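Local structure of glycoside hydrolase, GH17 family (Formosa sp. Hel1_33_131, 6FCG) at residues V166-M171 against S239-P244; I301-T306 against E338-A343. The protein probably hydrolyses internal beta-1,3-glucosidic bonds of laminarin, as a family 17 glycoside hydrolase that acts as an endo-laminarinase. All coordinates share one frame; numbering follows the deposited sequence.

Contact 1. Residues V166-M171 against S239-P244; sequences VGNEAM and SVHTYP
H241 meets N168 and E169 with the edge of its imidazole. It lies at the end of strand 238-241, and its CB is directed toward segment V166-M171. H241 ND1 donates a hydrogen bond to E169 OE2 at 2.9 Å. The bond is nearly straight (168°), and OE2 lies almost in the ring plane. E169 OE2 accepts it with its anti lone pair, and the carboxylate is turned 63° from the ring. The glutamate reaches this spot because its chain is extended beyond CG (chi2 175°). Further round the same edge, N168 OD1 approaches H241 CE1 to 3.3 Å, but its hydrogen bond is to R87. H241 NE2 pairs with S210 OG, so both ring nitrogens are held and the ring's rotation is fixed. Without the carboxylate, as with an alanine at E169, H241 ND1 would probably lose this acceptor and the ring would be held less firmly. The Asn-Glu pair ending strand 161-168 is consistent with the acid/base site of related TIM-barrel glycosidases. Y243 takes the N-cap position before helix 244-250. Strand 206-212, which carries S210, runs between strands 161-168 and 238-241. Helix 182-197 packs on V166 and M171, helix 266-294 covers V240 and T242, and E305 of strand 301-305 touches all three contact residues.

Contact 2. Residues I301-T306 against E338-A343; sequences IHIGET and EWTNEA
I303 projects from strand 301-305 toward helix 326-342 and meets W339 and T340 there. Its CB points toward the helix, and the branch CG1-CD1 does the touching. CG1 leaves CB anti to the carbonyl carbon (chi1 -54°), which brings it to the outer end of the indole. There I303 CG1 lies 3.9 Å from W339 CH2 and 4.1 Å from W339 CZ3. The same I303 CG1 is 4.2 Å from T340 CG2. At the tip, I303 CD1 comes to 3.8 Å from W339 CH2, oblique to the ring. The two side chains cross at about a right angle. W339 extends to the strand with CG anti to its own backbone N (chi1 163°). T340 CG2 sits over one face of that indole, 3.8 Å above the ring plane and displaced to the edge of the ring system. T340 OG1 turns back to I336 O in its own helix. V282 and S285 of helix 266-294 also touch W339, and S285 touches I303 as well. The contact thus joins a barrel strand to the outer helix that follows it, as in a TIM barrel. No hydrogen bond crosses between the segments, and carbon atoms alone make the contact. What holds it is therefore burial of apolar surface and the fit of methyl and methylene groups to the indole.

Contact 1 closes along the chain before contact 2 opens, and their centres lie about 14 Å apart. Both use the parallel sheet of the family 17 TIM barrel, where strands 238-241 and 301-305 are neighbours. Contact 1 joins residues at the C-terminal ends of two strands; contact 2 joins a strand to an outer helix. They touch through probable hydrogen bonds between T242 O and T306 OG1 (2.6 Å) and between Y243 OH and E305 OE1 (2.7 Å). E169 and E305 lie at the C-terminal ends of strands four and seven, the usual places of the catalytic glutamates in related glycosidases. The pair is consistent with an active site there, with contact 2 on the outer side of strand 301-305.

Contact 1. Residues V166-M171 against S239-P244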
ATOM      1  N   VAL A 166      11.794 -39.559 -18.694  1.00 17.95           N
ATOM      2  CA  VAL A 166      13.010 -39.257 -17.925  1.00 18.71           C
ATOM      3  C   VAL A 166      12.957 -37.813 -17.471  1.00 19.16           C
ATOM      4  O   VAL A 166      13.236 -36.890 -18.244  1.00 20.77           O
ATOM      5  CB  VAL A 166      14.262 -39.476 -18.786  1.00 18.17           C
ATOM      6  CG1 VAL A 166      15.522 -39.131 -18.002  1.00 18.24           C
ATOM      7  CG2 VAL A 166      14.330 -40.911 -19.254  1.00 18.20           C
ATOM      8  N   GLY A 167      12.541 -37.619 -16.237  1.00 20.41           N
ATOM      9  CA  GLY A 167      12.449 -36.286 -15.652  1.00 21.98           C
ATOM     10  C   GLY A 167      11.112 -35.582 -15.794  1.00 21.13           C
ATOM     11  O   GLY A 167      10.317 -35.860 -16.696  1.00 23.14           O
ATOM     12  N   ASN A 168      10.851 -34.699 -14.845  1.00 19.50           N
ATOM     13  CA  ASN A 168       9.696 -33.844 -14.889  1.00 19.53           C
ATOM     14  C   ASN A 168      10.088 -32.407 -14.592  1.00 19.68           C
ATOM     15  O   ASN A 168      10.296 -32.017 -13.414  1.00 19.10           O
ATOM     16  CB  ASN A 168       8.616 -34.284 -13.880  1.00 19.79           C
ATOM     17  CG  ASN A 168       7.439 -33.311 -13.867  1.00 18.59           C
ATOM     18  OD1 ASN A 168       6.706 -33.229 -14.827  1.00 18.32           O
ATOM     19  ND2 ASN A 168       7.283 -32.571 -12.806  1.00 17.87           N
ATOM     20  N   GLU A 169      10.139 -31.619 -15.654  1.00 20.12           N
ATOM     21  CA  GLU A 169      10.584 -30.230 -15.580  1.00 20.87           C
ATOM     22  C   GLU A 169      12.002 -30.173 -15.030  1.00 19.62           C
ATOM     23  O   GLU A 169      12.402 -29.203 -14.376  1.00 19.83           O
ATOM     24  CB  GLU A 169       9.596 -29.344 -14.790  1.00 22.18           C
ATOM     25  CG  GLU A 169       8.337 -29.040 -15.583  1.00 23.86           C
ATOM     26  CD  GLU A 169       7.270 -28.266 -14.813  1.00 27.43           C
ATOM     27  OE1 GLU A 169       7.623 -27.717 -13.762  1.00 31.48           O
ATOM     28  OE2 GLU A 169       6.088 -28.204 -15.239  1.00 30.04           O
ATOM     29  N   ALA A 170      12.771 -31.204 -15.334  1.00 17.82           N
ATOM     30  CA  ALA A 170      14.070 -31.336 -14.743  1.00 17.86           C
ATOM     31  C   ALA A 170      15.140 -30.468 -15.402  1.00 17.10           C
ATOM     32  O   ALA A 170      16.211 -30.357 -14.848  1.00 17.15           O
ATOM     33  CB  ALA A 170      14.481 -32.810 -14.731  1.00 17.84           C
ATOM     34  N   MET A 171      14.860 -29.908 -16.574  1.00 17.31           N
ATOM     35  CA  MET A 171      15.804 -29.048 -17.305  1.00 18.83           C
ATOM     36  C   MET A 171      15.466 -27.567 -17.231  1.00 18.40           C
ATOM     37  O   MET A 171      16.302 -26.726 -17.550  1.00 18.97           O
ATOM     38  CB  MET A 171      15.859 -29.433 -18.792  1.00 18.51           C
ATOM     39  CG  MET A 171      16.431 -30.815 -19.046  1.00 20.63           C
ATOM     40  SD  MET A 171      16.485 -31.297 -20.794  1.00 21.75           S
ATOM     41  CE  MET A 171      14.736 -31.447 -21.110  1.00 22.13           C
ATOM     42  N   SER A 239       7.384 -34.462 -24.759  1.00 20.59           N
ATOM     43  CA  SER A 239       6.292 -34.189 -23.823  1.00 20.01           C
ATOM     44  C   SER A 239       6.469 -32.734 -23.268  1.00 19.93           C
ATOM     45  O   SER A 239       7.383 -32.445 -22.503  1.00 20.33           O
ATOM     46  CB  SER A 239       6.284 -35.231 -22.707  1.00 19.36           C
ATOM     47  OG  SER A 239       5.153 -35.096 -21.883  1.00 18.02           O
ATOM     48  N   VAL A 240       5.580 -31.843 -23.679  1.00 19.58           N
ATOM     49  CA  VAL A 240       5.738 -30.413 -23.523  1.00 19.94           C
ATOM     50  C   VAL A 240       4.734 -29.878 -22.533  1.00 21.02           C
ATOM     51  O   VAL A 240       3.535 -30.185 -22.637  1.00 21.94           O
ATOM     52  CB  VAL A 240       5.522 -29.713 -24.875  1.00 19.08           C
ATOM     53  CG1 VAL A 240       5.460 -28.210 -24.715  1.00 18.92           C
ATOM     54  CG2 VAL A 240       6.642 -30.097 -25.818  1.00 18.94           C
ATOM     55  N   HIS A 241       5.203 -29.034 -21.617  1.00 20.98           N
ATOM     56  CA  HIS A 241       4.303 -28.343 -20.673  1.00 21.97           C
ATOM     57  C   HIS A 241       4.111 -26.870 -21.036  1.00 20.67           C
ATOM     58  O   HIS A 241       5.087 -26.194 -21.354  1.00 19.55           O
ATOM     59  CB  HIS A 241       4.839 -28.394 -19.232  1.00 22.58           C
ATOM     60  CG  HIS A 241       5.163 -29.773 -18.737  1.00 23.34           C
ATOM     61  ND1 HIS A 241       5.540 -30.004 -17.432  1.00 23.23           N
ATOM     62  CD2 HIS A 241       5.149 -30.984 -19.347  1.00 22.81           C
ATOM     63  CE1 HIS A 241       5.757 -31.292 -17.261  1.00 22.52           C
ATOM     64  NE2 HIS A 241       5.531 -31.910 -18.407  1.00 23.11           N
ATOM     65  N   THR A 242       2.875 -26.378 -20.871  1.00 19.75           N
ATOM     66  CA  THR A 242       2.566 -24.959 -21.032  1.00 19.14           C
ATOM     67  C   THR A 242       1.486 -24.553 -20.052  1.00 18.71           C
ATOM     68  O   THR A 242       0.501 -25.269 -19.902  1.00 19.42           O
ATOM     69  CB  THR A 242       2.139 -24.640 -22.473  1.00 18.58           C
ATOM     70  OG1 THR A 242       1.689 -23.291 -22.551  1.00 17.17           O
ATOM     71  CG2 THR A 242       1.026 -25.566 -22.945  1.00 19.59           C
ATOM     72  N   TYR A 243       1.670 -23.398 -19.398  1.00 19.10           N
ATOM     73  CA  TYR A 243       0.797 -22.970 -18.297  1.00 19.33           C
ATOM     74  C   TYR A 243       0.354 -21.514 -18.363  1.00 19.30           C
ATOM     75  O   TYR A 243       0.842 -20.668 -17.623  1.00 18.96           O
ATOM     76  CB  TYR A 243       1.474 -23.265 -16.950  1.00 20.10           C
ATOM     77  CG  TYR A 243       1.143 -24.640 -16.371  1.00 19.93           C
ATOM     78  CD1 TYR A 243      -0.056 -24.851 -15.702  1.00 19.65           C
ATOM     79  CD2 TYR A 243       2.035 -25.714 -16.507  1.00 19.88           C
ATOM     80  CE1 TYR A 243      -0.365 -26.088 -15.178  1.00 20.35           C
ATOM     81  CE2 TYR A 243       1.743 -26.967 -15.992  1.00 19.46           C
ATOM     82  CZ  TYR A 243       0.542 -27.152 -15.331  1.00 20.55           C
ATOM     83  OH  TYR A 243       0.220 -28.360 -14.781  1.00 19.72           O
ATOM     84  N   PRO A 244      -0.604 -21.216 -19.255  1.00 20.22           N
ATOM     85  CA  PRO A 244      -1.194 -19.876 -19.291  1.00 20.30           C
ATOM     86  C   PRO A 244      -1.676 -19.391 -17.911  1.00 20.71           C
ATOM     87  O   PRO A 244      -1.471 -18.216 -17.601  1.00 21.16           O
ATOM     88  CB  PRO A 244      -2.376 -20.017 -20.279  1.00 19.67           C
ATOM     89  CG  PRO A 244      -2.176 -21.287 -20.996  1.00 19.71           C
ATOM     90  CD  PRO A 244      -1.004 -22.024 -20.429  1.00 20.26           C
TER

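Contact 2. Residues I301-T306 against E338-A343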
ATOM      1  N   ILE A 301       4.989 -34.157 -31.031  1.00 24.90           N
ATOM      2  CA  ILE A 301       4.889 -33.404 -29.806  1.00 24.58           C
ATOM      3  C   ILE A 301       3.539 -33.741 -29.188  1.00 24.30           C
ATOM      4  O   ILE A 301       2.501 -33.729 -29.879  1.00 22.68           O
ATOM      5  CB  ILE A 301       4.993 -31.896 -30.074  1.00 26.69           C
ATOM      6  CG1 ILE A 301       6.393 -31.575 -30.599  1.00 27.35           C
ATOM      7  CG2 ILE A 301       4.735 -31.111 -28.794  1.00 27.99           C
ATOM      8  CD1 ILE A 301       6.488 -30.242 -31.278  1.00 27.63           C
ATOM      9  N   HIS A 302       3.569 -34.011 -27.880  1.00 24.30           N
ATOM     10  CA  HIS A 302       2.349 -34.157 -27.058  1.00 24.41           C
ATOM     11  C   HIS A 302       2.396 -33.253 -25.836  1.00 23.14           C
ATOM     12  O   HIS A 302       3.463 -32.877 -25.367  1.00 22.74           O
ATOM     13  CB  HIS A 302       2.157 -35.618 -26.691  1.00 25.92           C
ATOM     14  CG  HIS A 302       1.937 -36.483 -27.894  1.00 27.55           C
ATOM     15  ND1 HIS A 302       0.788 -36.397 -28.638  1.00 29.31           N
ATOM     16  CD2 HIS A 302       2.739 -37.355 -28.548  1.00 26.60           C
ATOM     17  CE1 HIS A 302       0.863 -37.206 -29.676  1.00 27.77           C
ATOM     18  NE2 HIS A 302       2.039 -37.803 -29.643  1.00 26.61           N
ATOM     19  N   ILE A 303       1.229 -32.876 -25.332  1.00 23.39           N
ATOM     20  CA  ILE A 303       1.157 -32.038 -24.143  1.00 22.97           C
ATOM     21  C   ILE A 303       1.199 -32.920 -22.908  1.00 21.29           C
ATOM     22  O   ILE A 303       0.245 -33.610 -22.576  1.00 21.36           O
ATOM     23  CB  ILE A 303      -0.079 -31.118 -24.144  1.00 23.83           C
ATOM     24  CG1 ILE A 303      -0.121 -30.278 -25.443  1.00 24.68           C
ATOM     25  CG2 ILE A 303      -0.073 -30.199 -22.924  1.00 23.07           C
ATOM     26  CD1 ILE A 303       1.134 -29.462 -25.739  1.00 25.56           C
ATOM     27  N   GLY A 304       2.323 -32.858 -22.218  1.00 20.80           N
ATOM     28  CA  GLY A 304       2.518 -33.598 -20.987  1.00 21.67           C
ATOM     29  C   GLY A 304       1.910 -32.969 -19.744  1.00 20.89           C
ATOM     30  O   GLY A 304       1.736 -33.664 -18.734  1.00 20.40           O
ATOM     31  N   GLU A 305       1.671 -31.661 -19.770  1.00 19.67           N
ATOM     32  CA  GLU A 305       1.106 -31.005 -18.616  1.00 20.13           C
ATOM     33  C   GLU A 305       0.556 -29.632 -18.979  1.00 19.61           C
ATOM     34  O   GLU A 305       1.247 -28.806 -19.541  1.00 19.74           O
ATOM     35  CB  GLU A 305       2.123 -30.925 -17.454  1.00 20.79           C
ATOM     36  CG  GLU A 305       1.492 -31.033 -16.057  1.00 22.23           C
ATOM     37  CD  GLU A 305       2.499 -30.853 -14.922  1.00 24.23           C
ATOM     38  OE1 GLU A 305       2.432 -29.802 -14.216  1.00 28.22           O
ATOM     39  OE2 GLU A 305       3.380 -31.734 -14.725  1.00 26.02           O
ATOM     40  N   THR A 306      -0.706 -29.416 -18.648  1.00 19.26           N
ATOM     41  CA  THR A 306      -1.278 -28.077 -18.555  1.00 18.70           C
ATOM     42  C   THR A 306      -2.523 -28.159 -17.671  1.00 18.35           C
ATOM     43  O   THR A 306      -3.116 -29.224 -17.542  1.00 18.87           O
ATOM     44  CB  THR A 306      -1.618 -27.479 -19.926  1.00 18.37           C
ATOM     45  OG1 THR A 306      -1.951 -26.096 -19.763  1.00 18.05           O
ATOM     46  CG2 THR A 306      -2.803 -28.201 -20.578  1.00 18.94           C
ATOM     47  N   GLU A 338     -10.445 -29.657 -27.215  1.00 30.53           N
ATOM     48  CA  GLU A 338     -10.732 -29.375 -28.652  1.00 33.15           C
ATOM     49  C   GLU A 338      -9.460 -29.165 -29.477  1.00 30.23           C
ATOM     50  O   GLU A 338      -9.275 -29.802 -30.503  1.00 29.14           O
ATOM     51  CB  GLU A 338     -11.652 -28.168 -28.828  1.00 37.79           C
ATOM     52  CG  GLU A 338     -13.133 -28.502 -28.700  1.00 44.76           C
ATOM     53  CD  GLU A 338     -13.984 -27.277 -28.390  1.00 54.87           C
ATOM     54  OE1 GLU A 338     -13.814 -26.242 -29.089  1.00 60.40           O
ATOM     55  OE2 GLU A 338     -14.808 -27.341 -27.437  1.00 59.17           O
ATOM     56  N   TRP A 339      -8.560 -28.331 -28.977  1.00 29.38           N
ATOM     57  CA  TRP A 339      -7.287 -28.104 -29.659  1.00 29.94           C
ATOM     58  C   TRP A 339      -6.479 -29.395 -29.852  1.00 30.56           C
ATOM     59  O   TRP A 339      -6.020 -29.665 -30.942  1.00 33.70           O
ATOM     60  CB  TRP A 339      -6.425 -27.046 -28.934  1.00 27.42           C
ATOM     61  CG  TRP A 339      -4.980 -27.060 -29.321  1.00 24.90           C
ATOM     62  CD1 TRP A 339      -4.472 -27.063 -30.581  1.00 25.56           C
ATOM     63  CD2 TRP A 339      -3.861 -27.082 -28.440  1.00 24.59           C
ATOM     64  NE1 TRP A 339      -3.101 -27.101 -30.539  1.00 25.81           N
ATOM     65  CE2 TRP A 339      -2.701 -27.112 -29.232  1.00 24.69           C
ATOM     66  CE3 TRP A 339      -3.725 -27.066 -27.054  1.00 25.94           C
ATOM     67  CZ2 TRP A 339      -1.426 -27.120 -28.692  1.00 26.34           C
ATOM     68  CZ3 TRP A 339      -2.449 -27.067 -26.504  1.00 26.04           C
ATOM     69  CH2 TRP A 339      -1.319 -27.099 -27.323  1.00 27.63           C
ATOM     70  N   THR A 340      -6.296 -30.161 -28.787  1.00 30.29           N
ATOM     71  CA  THR A 340      -5.439 -31.326 -28.841  1.00 29.53           C
ATOM     72  C   THR A 340      -6.022 -32.420 -29.693  1.00 29.45           C
ATOM     73  O   THR A 340      -5.294 -33.088 -30.412  1.00 30.83           O
ATOM     74  CB  THR A 340      -5.029 -31.832 -27.427  1.00 28.65           C
ATOM     75  OG1 THR A 340      -6.178 -31.995 -26.571  1.00 29.26           O
ATOM     76  CG2 THR A 340      -4.056 -30.852 -26.813  1.00 28.68           C
ATOM     77  N   ASN A 341      -7.326 -32.615 -29.621  1.00 32.35           N
ATOM     78  CA  ASN A 341      -7.946 -33.670 -30.411  1.00 35.61           C
ATOM     79  C   ASN A 341      -7.939 -33.306 -31.927  1.00 32.45           C
ATOM     80  O   ASN A 341      -7.719 -34.185 -32.751  1.00 35.35           O
ATOM     81  CB  ASN A 341      -9.265 -34.184 -29.784  1.00 39.65           C
ATOM     82  CG  ASN A 341     -10.440 -34.067 -30.738  1.00 45.71           C
ATOM     83  OD1 ASN A 341     -10.870 -35.080 -31.242  1.00 44.67           O
ATOM     84  ND2 ASN A 341     -10.909 -32.838 -31.067  1.00 51.93           N
ATOM     85  N   GLU A 342      -8.088 -32.022 -32.281  1.00 32.23           N
ATOM     86  CA  GLU A 342      -7.949 -31.536 -33.699  1.00 32.22           C
ATOM     87  C   GLU A 342      -6.499 -31.567 -34.208  1.00 29.75           C
ATOM     88  O   GLU A 342      -6.279 -31.761 -35.377  1.00 29.20           O
ATOM     89  CB  GLU A 342      -8.525 -30.102 -33.902  1.00 31.00           C
ATOM     90  N   ALA A 343      -5.526 -31.414 -33.315  1.00 28.34           N
ATOM     91  CA  ALA A 343      -4.107 -31.467 -33.677  1.00 26.77           C
ATOM     92  C   ALA A 343      -3.472 -32.866 -33.516  1.00 26.17           C
ATOM     93  O   ALA A 343      -2.283 -33.036 -33.738  1.00 22.89           O
ATOM     94  CB  ALA A 343      -3.348 -30.463 -32.836  1.00 27.32           C
TER